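Local coordinates for protein 6-phosphogluconolactonase (Thermotoga maritima, PDB 1VL1) that hydrolyses 6-phosphogluconolactone to 6-phosphogluconate, the second step of the oxidative pentose phosphate pathway, at residues H75-L86 with V111-I120. Numbering follows the deposited sequence.
Sequences HFFLSDERYVPL and VHYVDTSLPI
Phe76 and Phe77 pair in parallel with Val111 and His112: His112 N donates to Phe76 O (2.9 Å) and Leu78 N to His112 O (3.2 Å), after which the second chain leaves the strand at Tyr113, while the first runs on past a break at Ser79 as far as Arg82. The Phe77 and His112 side chains run the same way on one face, their rings nearly parallel (9°) but slid apart, so that CE2 of Phe77 sits above CD2 of His112 at 3.5 Å. His112 ND1 is held by Glu130 of helix 120-134. Farther on, Glu81 CB and CG pack on Val114 and the methyl of Thr116. The Glu81 carboxylate turns to the backbone N of Asn92 and Phe93, and a water links OE2 to Val114 N. Thr116 OG1 donates to Val84 O (2.7 Å) from above the carbonyl plane; chi1 of 66° sets this hydroxyl between backbone N and carbonyl carbon, leaving CG2 to lie against Glu81 CG. Leu86 reaches the Tyr113 ring with CD1, 3.4 Å from CE1. Tyr83, its CG anti to the backbone N (chi1 -169°), extends to the start of helix 120-134, where OH donates to Leu118 O (2.6 Å) and Ile120 CB rests over one ring face, 4.0 Å from the centroid. With an alanine in place of Tyr83, Leu118 O would probably lose this donor and Ile120 its cover at the helix start. Strand 74-82, helix 92-101 and strand 111-112 form a beta-alpha-beta crossover, consistent with the Rossmann-like fold of the glucosamine-6-phosphate isomerase/6-phosphogluconolactonase family.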
ATOM      1  N   HIS A  75      -5.269   0.699 -12.369  1.00 21.26           N
ATOM      2  CA  HIS A  75      -3.782   0.842 -12.331  1.00 20.71           C
ATOM      3  C   HIS A  75      -3.251   0.650 -10.941  1.00 22.63           C
ATOM      4  O   HIS A  75      -3.792   1.238  -9.978  1.00 22.71           O
ATOM      5  CB  HIS A  75      -3.385   2.212 -12.868  1.00 22.37           C
ATOM      6  CG  HIS A  75      -3.765   2.408 -14.292  1.00 21.27           C
ATOM      7  ND1 HIS A  75      -2.842   2.478 -15.307  1.00 27.88           N
ATOM      8  CD2 HIS A  75      -4.983   2.502 -14.869  1.00 27.22           C
ATOM      9  CE1 HIS A  75      -3.480   2.591 -16.457  1.00 26.27           C
ATOM     10  NE2 HIS A  75      -4.777   2.612 -16.219  1.00 28.21           N
ATOM     11  N   PHE A  76      -2.194  -0.160 -10.806  1.00 22.95           N
ATOM     12  CA  PHE A  76      -1.695  -0.522  -9.487  1.00 22.75           C
ATOM     13  C   PHE A  76      -0.248  -0.002  -9.285  1.00 22.37           C
ATOM     14  O   PHE A  76       0.530  -0.029 -10.208  1.00 24.34           O
ATOM     15  CB  PHE A  76      -1.692  -2.073  -9.301  1.00 23.98           C
ATOM     16  CG  PHE A  76      -3.082  -2.680  -9.168  1.00 24.01           C
ATOM     17  CD1 PHE A  76      -3.785  -2.542  -7.994  1.00 21.98           C
ATOM     18  CD2 PHE A  76      -3.685  -3.322 -10.217  1.00 27.54           C
ATOM     19  CE1 PHE A  76      -5.045  -3.085  -7.837  1.00 24.26           C
ATOM     20  CE2 PHE A  76      -4.973  -3.868 -10.053  1.00 27.63           C
ATOM     21  CZ  PHE A  76      -5.616  -3.737  -8.881  1.00 24.78           C
ATOM     22  N   PHE A  77       0.050   0.416  -8.059  1.00 21.44           N
ATOM     23  CA  PHE A  77       1.353   0.926  -7.687  1.00 23.09           C
ATOM     24  C   PHE A  77       1.787   0.311  -6.392  1.00 23.04           C
ATOM     25  O   PHE A  77       0.992   0.241  -5.458  1.00 26.01           O
ATOM     26  CB  PHE A  77       1.280   2.452  -7.492  1.00 22.74           C
ATOM     27  CG  PHE A  77       0.730   3.183  -8.675  1.00 23.63           C
ATOM     28  CD1 PHE A  77      -0.642   3.253  -8.891  1.00 24.88           C
ATOM     29  CD2 PHE A  77       1.558   3.806  -9.546  1.00 25.39           C
ATOM     30  CE1 PHE A  77      -1.146   3.865  -9.996  1.00 24.45           C
ATOM     31  CE2 PHE A  77       1.048   4.446 -10.683  1.00 22.42           C
ATOM     32  CZ  PHE A  77      -0.292   4.493 -10.883  1.00 24.03           C
ATOM     33  N   LEU A  78       3.021  -0.159  -6.261  1.00 23.04           N
ATOM     34  CA  LEU A  78       3.507  -0.550  -4.931  1.00 21.63           C
ATOM     35  C   LEU A  78       3.719   0.636  -4.005  1.00 20.85           C
ATOM     36  O   LEU A  78       4.227   1.666  -4.450  1.00 22.45           O
ATOM     37  CB  LEU A  78       4.835  -1.257  -5.077  1.00 22.02           C
ATOM     38  CG  LEU A  78       4.694  -2.751  -5.290  1.00 25.68           C
ATOM     39  CD1 LEU A  78       3.704  -3.207  -6.324  1.00 28.58           C
ATOM     40  CD2 LEU A  78       6.052  -3.261  -5.569  1.00 24.56           C
ATOM     41  N   SER A  79       3.456   0.480  -2.710  1.00 22.20           N
ATOM     42  CA  SER A  79       3.688   1.546  -1.747  1.00 23.10           C
ATOM     43  C   SER A  79       5.202   1.648  -1.452  1.00 22.57           C
ATOM     44  O   SER A  79       5.668   2.688  -1.025  1.00 23.42           O
ATOM     45  CB  SER A  79       2.977   1.269  -0.424  1.00 22.82           C
ATOM     46  OG  SER A  79       3.319   0.000   0.096  1.00 23.66           O
ATOM     47  N   ASP A  80       5.911   0.552  -1.597  1.00 22.00           N
ATOM     48  CA  ASP A  80       7.305   0.485  -1.277  1.00 21.53           C
ATOM     49  C   ASP A  80       7.897  -0.823  -1.797  1.00 22.06           C
ATOM     50  O   ASP A  80       7.209  -1.786  -2.105  1.00 22.82           O
ATOM     51  CB  ASP A  80       7.546   0.597   0.230  1.00 21.32           C
ATOM     52  CG  ASP A  80       7.000  -0.579   0.982  1.00 23.03           C
ATOM     53  OD1 ASP A  80       5.759  -0.726   1.119  1.00 25.54           O
ATOM     54  OD2 ASP A  80       7.776  -1.425   1.414  1.00 23.92           O
ATOM     55  N   GLU A  81       9.203  -0.869  -1.800  1.00 21.26           N
ATOM     56  CA  GLU A  81       9.886  -2.086  -2.233  1.00 21.45           C
ATOM     57  C   GLU A  81      11.192  -2.243  -1.459  1.00 21.78           C
ATOM     58  O   GLU A  81      11.892  -1.291  -1.161  1.00 23.64           O
ATOM     59  CB  GLU A  81      10.163  -2.107  -3.725  1.00 20.27           C
ATOM     60  CG  GLU A  81      10.809  -3.367  -4.244  1.00 22.29           C
ATOM     61  CD  GLU A  81       9.960  -4.581  -3.997  1.00 21.89           C
ATOM     62  OE1 GLU A  81      10.065  -5.154  -2.892  1.00 23.10           O
ATOM     63  OE2 GLU A  81       9.247  -4.967  -4.926  1.00 23.07           O
ATOM     64  N   ARG A  82      11.489  -3.492  -1.137  1.00 21.57           N
ATOM     65  CA  ARG A  82      12.776  -3.870  -0.583  1.00 21.14           C
ATOM     66  C   ARG A  82      13.798  -3.862  -1.708  1.00 22.04           C
ATOM     67  O   ARG A  82      13.562  -4.393  -2.799  1.00 20.50           O
ATOM     68  CB  ARG A  82      12.677  -5.253   0.075  1.00 21.81           C
ATOM     69  CG  ARG A  82      11.898  -5.235   1.380  1.00 23.08           C
ATOM     70  CD  ARG A  82      10.401  -5.393   1.218  1.00 25.51           C
ATOM     71  NE  ARG A  82       9.815  -5.648   2.532  1.00 24.41           N
ATOM     72  CZ  ARG A  82       9.738  -6.822   3.121  1.00 27.36           C
ATOM     73  NH1 ARG A  82      10.168  -7.899   2.536  1.00 26.48           N
ATOM     74  NH2 ARG A  82       9.224  -6.923   4.330  1.00 28.13           N
ATOM     75  N   TYR A  83      14.993  -3.321  -1.429  1.00 21.66           N
ATOM     76  CA  TYR A  83      16.031  -3.151  -2.457  1.00 23.01           C
ATOM     77  C   TYR A  83      16.802  -4.465  -2.555  1.00 22.43           C
ATOM     78  O   TYR A  83      17.950  -4.618  -2.130  1.00 23.05           O
ATOM     79  CB  TYR A  83      16.965  -1.938  -2.201  1.00 22.83           C
ATOM     80  CG  TYR A  83      17.849  -1.629  -3.404  1.00 22.44           C
ATOM     81  CD1 TYR A  83      17.322  -1.133  -4.575  1.00 20.86           C
ATOM     82  CD2 TYR A  83      19.232  -1.825  -3.354  1.00 21.98           C
ATOM     83  CE1 TYR A  83      18.121  -0.865  -5.667  1.00 20.70           C
ATOM     84  CE2 TYR A  83      20.050  -1.581  -4.448  1.00 23.26           C
ATOM     85  CZ  TYR A  83      19.523  -1.073  -5.588  1.00 21.93           C
ATOM     86  OH  TYR A  83      20.367  -0.849  -6.653  1.00 24.22           O
ATOM     87  N   VAL A  84      16.118  -5.398  -3.187  1.00 21.93           N
ATOM     88  CA  VAL A  84      16.587  -6.730  -3.470  1.00 22.44           C
ATOM     89  C   VAL A  84      16.061  -7.123  -4.843  1.00 22.21           C
ATOM     90  O   VAL A  84      15.155  -6.484  -5.402  1.00 24.09           O
ATOM     91  CB  VAL A  84      16.035  -7.740  -2.393  1.00 22.29           C
ATOM     92  CG1 VAL A  84      16.424  -7.308  -1.022  1.00 24.06           C
ATOM     93  CG2 VAL A  84      14.515  -7.888  -2.479  1.00 22.24           C
ATOM     94  N   PRO A  85      16.624  -8.175  -5.417  1.00 21.46           N
ATOM     95  CA  PRO A  85      16.146  -8.605  -6.738  1.00 21.58           C
ATOM     96  C   PRO A  85      14.642  -8.877  -6.764  1.00 21.53           C
ATOM     97  O   PRO A  85      14.052  -9.351  -5.784  1.00 22.42           O
ATOM     98  CB  PRO A  85      16.984  -9.832  -7.035  1.00 20.89           C
ATOM     99  CG  PRO A  85      18.254  -9.655  -6.172  1.00 21.45           C
ATOM    100  CD  PRO A  85      17.785  -8.953  -4.940  1.00 23.23           C
ATOM    101  N   LEU A  86      13.973  -8.589  -7.876  1.00 20.23           N
ATOM    102  CA  LEU A  86      12.532  -8.706  -7.981  1.00 20.99           C
ATOM    103  C   LEU A  86      12.007 -10.153  -7.947  1.00 21.17           C
ATOM    104  O   LEU A  86      10.799 -10.330  -7.872  1.00 24.33           O
ATOM    105  CB  LEU A  86      12.014  -7.983  -9.250  1.00 21.54           C
ATOM    106  CG  LEU A  86      12.192  -6.444  -9.250  1.00 23.03           C
ATOM    107  CD1 LEU A  86      11.873  -5.878 -10.613  1.00 25.45           C
ATOM    108  CD2 LEU A  86      11.411  -5.724  -8.225  1.00 24.27           C
ATOM    109  N   VAL A 111       0.612  -1.943 -14.355  1.00 21.54           N
ATOM    110  CA  VAL A 111       1.239  -2.356 -13.128  1.00 22.71           C
ATOM    111  C   VAL A 111       2.543  -1.602 -13.005  1.00 23.14           C
ATOM    112  O   VAL A 111       3.408  -1.715 -13.855  1.00 23.74           O
ATOM    113  CB  VAL A 111       1.513  -3.891 -13.067  1.00 21.66           C
ATOM    114  CG1 VAL A 111       2.338  -4.260 -11.853  1.00 24.77           C
ATOM    115  CG2 VAL A 111       0.225  -4.616 -13.096  1.00 25.61           C
ATOM    116  N   HIS A 112       2.706  -0.950 -11.864  1.00 23.47           N
ATOM    117  CA  HIS A 112       3.831  -0.088 -11.647  1.00 23.02           C
ATOM    118  C   HIS A 112       4.574  -0.488 -10.385  1.00 23.66           C
ATOM    119  O   HIS A 112       3.984  -0.605  -9.314  1.00 24.11           O
ATOM    120  CB  HIS A 112       3.332   1.381 -11.554  1.00 24.47           C
ATOM    121  CG  HIS A 112       2.502   1.830 -12.731  1.00 24.55           C
ATOM    122  ND1 HIS A 112       3.044   2.386 -13.868  1.00 29.69           N
ATOM    123  CD2 HIS A 112       1.161   1.784 -12.938  1.00 26.03           C
ATOM    124  CE1 HIS A 112       2.071   2.663 -14.719  1.00 26.10           C
ATOM    125  NE2 HIS A 112       0.931   2.260 -14.203  1.00 29.78           N
ATOM    126  N   TYR A 113       5.885  -0.683 -10.512  1.00 23.00           N
ATOM    127  CA  TYR A 113       6.699  -1.164  -9.430  1.00 22.27           C
ATOM    128  C   TYR A 113       8.086  -0.541  -9.461  1.00 22.80           C
ATOM    129  O   TYR A 113       8.425   0.196 -10.392  1.00 23.89           O
ATOM    130  CB  TYR A 113       6.758  -2.719  -9.431  1.00 23.14           C
ATOM    131  CG  TYR A 113       7.398  -3.329 -10.665  1.00 24.27           C
ATOM    132  CD1 TYR A 113       8.792  -3.516 -10.788  1.00 26.23           C
ATOM    133  CD2 TYR A 113       6.603  -3.663 -11.733  1.00 24.44           C
ATOM    134  CE1 TYR A 113       9.357  -4.030 -11.943  1.00 26.40           C
ATOM    135  CE2 TYR A 113       7.151  -4.217 -12.888  1.00 26.13           C
ATOM    136  CZ  TYR A 113       8.543  -4.393 -12.999  1.00 25.69           C
ATOM    137  OH  TYR A 113       9.087  -4.935 -14.176  1.00 26.58           O
ATOM    138  N   VAL A 114       8.858  -0.821  -8.431  1.00 21.84           N
ATOM    139  CA  VAL A 114      10.195  -0.258  -8.301  1.00 21.16           C
ATOM    140  C   VAL A 114      11.201  -1.180  -9.019  1.00 21.34           C
ATOM    141  O   VAL A 114      11.282  -2.389  -8.744  1.00 22.43           O
ATOM    142  CB  VAL A 114      10.591  -0.112  -6.852  1.00 21.80           C
ATOM    143  CG1 VAL A 114      12.002   0.376  -6.780  1.00 22.14           C
ATOM    144  CG2 VAL A 114       9.649   0.831  -6.093  1.00 22.25           C
ATOM    145  N   ASP A 115      11.998  -0.584  -9.886  1.00 21.53           N
ATOM    146  CA  ASP A 115      12.973  -1.340 -10.700  1.00 21.73           C
ATOM    147  C   ASP A 115      14.254  -1.400  -9.923  1.00 21.05           C
ATOM    148  O   ASP A 115      15.156  -0.553 -10.072  1.00 19.94           O
ATOM    149  CB  ASP A 115      13.194  -0.695 -12.084  1.00 20.79           C
ATOM    150  CG  ASP A 115      14.187  -1.443 -12.937  1.00 23.52           C
ATOM    151  OD1 ASP A 115      14.694  -2.496 -12.485  1.00 25.28           O
ATOM    152  OD2 ASP A 115      14.481  -1.029 -14.093  1.00 23.82           O
ATOM    153  N   THR A 116      14.361  -2.409  -9.048  1.00 20.35           N
ATOM    154  CA  THR A 116      15.534  -2.559  -8.170  1.00 20.95           C
ATOM    155  C   THR A 116      16.826  -3.006  -8.848  1.00 21.50           C
ATOM    156  O   THR A 116      17.906  -3.109  -8.203  1.00 20.29           O
ATOM    157  CB  THR A 116      15.225  -3.539  -7.031  1.00 21.65           C
ATOM    158  OG1 THR A 116      15.013  -4.857  -7.574  1.00 21.65           O
ATOM    159  CG2 THR A 116      13.982  -3.164  -6.257  1.00 23.00           C
ATOM    160  N   SER A 117      16.791  -3.189 -10.164  1.00 21.34           N
ATOM    161  CA  SER A 117      17.995  -3.462 -10.915  1.00 21.94           C
ATOM    162  C   SER A 117      18.860  -2.225 -11.122  1.00 22.20           C
ATOM    163  O   SER A 117      20.065  -2.335 -11.425  1.00 22.72           O
ATOM    164  CB  SER A 117      17.662  -4.018 -12.281  1.00 22.65           C
ATOM    165  OG  SER A 117      17.232  -3.057 -13.227  1.00 22.53           O
ATOM    166  N   LEU A 118      18.212  -1.066 -10.975  1.00 22.58           N
ATOM    167  CA  LEU A 118      18.900   0.240 -11.052  1.00 23.22           C
ATOM    168  C   LEU A 118      19.531   0.637  -9.720  1.00 23.28           C
ATOM    169  O   LEU A 118      19.064   0.221  -8.660  1.00 23.40           O
ATOM    170  CB  LEU A 118      17.884   1.329 -11.422  1.00 24.15           C
ATOM    171  CG  LEU A 118      17.192   1.225 -12.795  1.00 26.02           C
ATOM    172  CD1 LEU A 118      16.155   2.340 -12.907  1.00 28.62           C
ATOM    173  CD2 LEU A 118      18.135   1.179 -13.973  1.00 27.64           C
ATOM    174  N   PRO A 119      20.530   1.513  -9.742  1.00 23.09           N
ATOM    175  CA  PRO A 119      21.044   2.059  -8.484  1.00 22.08           C
ATOM    176  C   PRO A 119      19.883   2.704  -7.721  1.00 21.49           C
ATOM    177  O   PRO A 119      18.943   3.182  -8.312  1.00 22.54           O
ATOM    178  CB  PRO A 119      22.100   3.109  -8.931  1.00 22.72           C
ATOM    179  CG  PRO A 119      22.461   2.685 -10.327  1.00 22.10           C
ATOM    180  CD  PRO A 119      21.210   2.087 -10.913  1.00 22.63           C
ATOM    181  N   ILE A 120      19.893   2.616  -6.401  1.00 21.04           N
ATOM    182  CA  ILE A 120      18.691   2.908  -5.658  1.00 21.26           C
ATOM    183  C   ILE A 120      18.106   4.291  -5.915  1.00 19.58           C
ATOM    184  O   ILE A 120      16.878   4.439  -6.023  1.00 20.20           O
ATOM    185  CB  ILE A 120      18.923   2.673  -4.130  1.00 20.02           C
ATOM    186  CG1 ILE A 120      17.605   2.500  -3.412  1.00 21.17           C
ATOM    187  CG2 ILE A 120      19.898   3.729  -3.560  1.00 22.69           C
ATOM    188  CD1 ILE A 120      17.652   2.056  -1.951  1.00 21.44           C
TER
HETATM  189  O   HOH W   1       9.051  -3.374  -7.146  1.00 16.66           O
HETATM  190  O   HOH W   2      22.242   1.431  -5.146  1.00 27.43           O
HETATM  191  O   HOH W   3      15.824  -6.679  -9.655  1.00 21.64           O